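Local coordinates for protein phycocyanobilin lyase subunit beta (Nostoc sp. PCC 7120, PDB 5N3U) that associates with the lyase alpha subunit CpcE to form a phycocyanin lyase, probably required for attaching the bilin chromophore to the phycocyanin alpha chain, at residues Trp151-Gln162 against Asp185-Ile194. Sequence-based numbering, arbitrary orientation.
Sequences WSIRYAAIVGLQ and DAEKAVRARI
Asp185, at the turn leading into helix 188-198, meets Arg154 side-on in a two-pronged salt bridge. NE of Arg154 gives a 2.8 Å bond to Asp185 OD2 on its syn lone pair, while NH2 lies 3.0 Å from OD1. A bend at chi3 (-68°) swings the Arg154 guanidinium toward the carboxylate. OD1 also accepts from the backbone N of Glu187, closing an Asx turn. At the N-cap position, Glu187 lays its CG 3.8 Å from Trp151 CB and against the guanidinium edge; its carboxylate turns to Lys245 of the CpcE chain. Val190 follows, its CG2 near the edge of the indole ring and 3.8 Å from Trp151 O. Arg193 then fits as a knob among Tyr155, Ile158, Val159 and Gln162. Its CG sits over one face of the Tyr155 ring in a CH-pi contact, 3.9 Å from the centroid. With CG anti to the backbone N (chi1 -174°) and a turn at chi2, the chain passes the phenol and carries the guanidinium, nearly perpendicular to the ring, to Gln162. Arg193 NH1 and NH2 both donate to Gln162 OE1 at 2.9 Å, NH1 nearly along the C=O axis and NH2 from above the carbonyl plane. Ile194 ends the segment, its CG1 3.9 Å from Ile158 CD1, beside Met181 of helix 171-184. The axes of helical segments 151-162 and 188-194 run nearly parallel, 9.5 Å apart at closest approach, consistent with HEAT-type stacking continuing to the C-terminal helix. Asp273 of the CpcE chain takes a salt bridge from Arg193 NH2 and a hydrogen bond from Tyr155 OH; the bonds to Gln162 and the Tyr155 face probably help position this buried charge at the subunit interface.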
# COMPACT_ATOMS: atom_id res chain seq x y z
N TRP B 151 -14.94 -5.14 6.93
CA TRP B 151 -15.96 -6.21 6.83
C TRP B 151 -15.42 -7.36 6.02
O TRP B 151 -15.73 -8.51 6.35
CB TRP B 151 -17.30 -5.70 6.21
CG TRP B 151 -17.18 -5.43 4.81
CD1 TRP B 151 -16.78 -4.27 4.20
CD2 TRP B 151 -17.42 -6.36 3.78
NE1 TRP B 151 -16.71 -4.45 2.88
CE2 TRP B 151 -17.12 -5.73 2.58
CE3 TRP B 151 -17.80 -7.70 3.76
CZ2 TRP B 151 -17.23 -6.37 1.38
CZ3 TRP B 151 -17.91 -8.33 2.56
CH2 TRP B 151 -17.64 -7.67 1.39
N SER B 152 -14.68 -7.09 4.94
CA SER B 152 -14.24 -8.17 4.07
C SER B 152 -13.21 -9.10 4.75
O SER B 152 -13.11 -10.31 4.39
CB SER B 152 -13.73 -7.65 2.75
OG SER B 152 -12.48 -7.02 2.88
N ILE B 153 -12.43 -8.58 5.72
CA ILE B 153 -11.52 -9.40 6.48
C ILE B 153 -12.31 -10.29 7.38
O ILE B 153 -12.02 -11.50 7.50
CB ILE B 153 -10.56 -8.54 7.37
CG1 ILE B 153 -9.67 -7.62 6.57
CG2 ILE B 153 -9.70 -9.46 8.22
CD1 ILE B 153 -9.07 -8.24 5.38
N ARG B 154 -13.30 -9.74 8.05
CA ARG B 154 -14.17 -10.58 8.90
C ARG B 154 -14.91 -11.63 8.10
O ARG B 154 -15.01 -12.74 8.53
CB ARG B 154 -15.20 -9.74 9.74
CG ARG B 154 -14.60 -8.71 10.64
CD ARG B 154 -15.59 -8.22 11.72
NE ARG B 154 -16.71 -7.44 11.17
CZ ARG B 154 -16.69 -6.21 10.63
NH1 ARG B 154 -15.57 -5.50 10.50
NH2 ARG B 154 -17.85 -5.67 10.19
N TYR B 155 -15.35 -11.29 6.89
CA TYR B 155 -16.01 -12.28 6.06
C TYR B 155 -15.08 -13.43 5.75
O TYR B 155 -15.41 -14.63 5.88
CB TYR B 155 -16.47 -11.56 4.77
CG TYR B 155 -17.32 -12.40 3.85
CD1 TYR B 155 -16.74 -13.31 3.01
CD2 TYR B 155 -18.69 -12.25 3.81
CE1 TYR B 155 -17.50 -14.11 2.13
CE2 TYR B 155 -19.47 -13.06 2.97
CZ TYR B 155 -18.89 -13.97 2.15
OH TYR B 155 -19.65 -14.77 1.29
N ALA B 156 -13.86 -13.11 5.30
CA ALA B 156 -12.90 -14.13 4.97
C ALA B 156 -12.56 -14.97 6.19
O ALA B 156 -12.34 -16.16 6.05
CB ALA B 156 -11.61 -13.51 4.40
N ALA B 157 -12.46 -14.35 7.35
CA ALA B 157 -12.20 -15.06 8.59
C ALA B 157 -13.25 -16.14 8.92
O ALA B 157 -12.91 -17.22 9.33
CB ALA B 157 -12.10 -14.09 9.70
N ILE B 158 -14.49 -15.82 8.69
CA ILE B 158 -15.61 -16.79 8.84
C ILE B 158 -15.42 -17.92 7.88
O ILE B 158 -15.61 -19.07 8.22
CB ILE B 158 -16.99 -16.17 8.46
CG1 ILE B 158 -17.29 -14.93 9.23
CG2 ILE B 158 -18.12 -17.16 8.64
CD1 ILE B 158 -17.18 -15.09 10.70
N VAL B 159 -15.06 -17.64 6.65
CA VAL B 159 -14.88 -18.71 5.70
C VAL B 159 -13.75 -19.65 6.13
O VAL B 159 -13.81 -20.88 5.99
CB VAL B 159 -14.60 -18.17 4.31
CG1 VAL B 159 -14.31 -19.30 3.31
CG2 VAL B 159 -15.79 -17.33 3.77
N GLY B 160 -12.66 -19.06 6.65
CA GLY B 160 -11.58 -19.87 7.15
C GLY B 160 -12.05 -20.74 8.31
O GLY B 160 -11.81 -21.91 8.32
N LEU B 161 -12.75 -20.14 9.23
CA LEU B 161 -13.27 -20.83 10.39
C LEU B 161 -14.17 -21.97 10.03
O LEU B 161 -14.07 -23.05 10.63
CB LEU B 161 -13.96 -19.90 11.33
CG LEU B 161 -13.20 -18.88 12.12
CD1 LEU B 161 -14.12 -17.91 12.82
CD2 LEU B 161 -12.22 -19.46 13.15
N GLN B 162 -14.99 -21.81 9.02
CA GLN B 162 -15.84 -22.89 8.59
C GLN B 162 -15.06 -24.04 8.08
O GLN B 162 -15.46 -25.20 8.17
CB GLN B 162 -16.76 -22.43 7.47
CG GLN B 162 -17.93 -23.36 7.15
CD GLN B 162 -18.71 -22.86 5.93
OE1 GLN B 162 -19.10 -21.72 5.84
NE2 GLN B 162 -18.86 -23.70 4.96
N ASP B 185 -22.24 -7.99 15.03
CA ASP B 185 -21.69 -7.45 13.82
C ASP B 185 -22.61 -6.37 13.20
O ASP B 185 -23.78 -6.57 12.98
CB ASP B 185 -21.29 -8.54 12.82
CG ASP B 185 -20.09 -8.12 11.99
OD1 ASP B 185 -20.25 -7.26 11.08
OD2 ASP B 185 -18.97 -8.60 12.29
N ALA B 186 -22.00 -5.23 12.93
CA ALA B 186 -22.61 -4.16 12.21
C ALA B 186 -23.12 -4.57 10.82
O ALA B 186 -24.11 -4.00 10.38
CB ALA B 186 -21.58 -3.01 12.08
N GLU B 187 -22.49 -5.57 10.16
CA GLU B 187 -22.68 -5.78 8.75
C GLU B 187 -23.61 -6.92 8.47
O GLU B 187 -23.44 -8.01 8.96
CB GLU B 187 -21.32 -6.00 8.05
CG GLU B 187 -20.44 -4.77 8.10
CD GLU B 187 -20.83 -3.72 7.08
OE1 GLU B 187 -21.69 -4.02 6.20
OE2 GLU B 187 -20.25 -2.61 7.13
N LYS B 188 -24.63 -6.65 7.67
CA LYS B 188 -25.60 -7.66 7.32
C LYS B 188 -24.94 -8.76 6.51
O LYS B 188 -25.27 -9.92 6.63
CB LYS B 188 -26.69 -7.03 6.47
CG LYS B 188 -28.05 -6.99 7.10
CD LYS B 188 -29.14 -6.77 6.04
CE LYS B 188 -29.15 -5.33 5.55
NZ LYS B 188 -30.27 -5.15 4.59
N ALA B 189 -23.98 -8.37 5.67
CA ALA B 189 -23.24 -9.36 4.89
C ALA B 189 -22.50 -10.39 5.73
O ALA B 189 -22.43 -11.57 5.38
CB ALA B 189 -22.27 -8.66 3.98
N VAL B 190 -21.93 -9.93 6.80
CA VAL B 190 -21.12 -10.77 7.65
C VAL B 190 -22.04 -11.70 8.49
O VAL B 190 -21.79 -12.91 8.65
CB VAL B 190 -20.24 -9.85 8.54
CG1 VAL B 190 -19.53 -10.62 9.61
CG2 VAL B 190 -19.23 -9.06 7.68
N ARG B 191 -23.11 -11.11 9.03
CA ARG B 191 -24.14 -11.89 9.74
C ARG B 191 -24.66 -12.97 8.84
O ARG B 191 -24.82 -14.13 9.25
CB ARG B 191 -25.30 -10.98 10.13
CG ARG B 191 -25.02 -10.05 11.27
CD ARG B 191 -26.34 -9.63 11.92
NE ARG B 191 -26.38 -8.19 11.99
CZ ARG B 191 -27.02 -7.36 11.16
NH1 ARG B 191 -27.78 -7.78 10.15
NH2 ARG B 191 -26.91 -6.06 11.35
N ALA B 192 -24.92 -12.64 7.60
CA ALA B 192 -25.41 -13.67 6.68
C ALA B 192 -24.44 -14.77 6.45
O ALA B 192 -24.80 -15.95 6.21
CB ALA B 192 -25.77 -13.05 5.35
N ARG B 193 -23.17 -14.42 6.42
CA ARG B 193 -22.19 -15.43 6.13
C ARG B 193 -22.02 -16.28 7.37
O ARG B 193 -21.74 -17.44 7.26
CB ARG B 193 -20.85 -14.82 5.68
CG ARG B 193 -19.85 -15.86 5.23
CD ARG B 193 -20.36 -16.58 4.00
NE ARG B 193 -19.51 -17.64 3.59
CZ ARG B 193 -19.42 -18.78 4.26
NH1 ARG B 193 -20.06 -18.98 5.40
NH2 ARG B 193 -18.59 -19.72 3.82
N ILE B 194 -22.18 -15.67 8.53
CA ILE B 194 -22.16 -16.47 9.77
C ILE B 194 -23.28 -17.53 9.74
O ILE B 194 -23.02 -18.74 9.87
CB ILE B 194 -22.31 -15.56 10.99
CG1 ILE B 194 -21.00 -14.75 11.21
CG2 ILE B 194 -22.64 -16.36 12.26
CD1 ILE B 194 -21.15 -13.54 12.09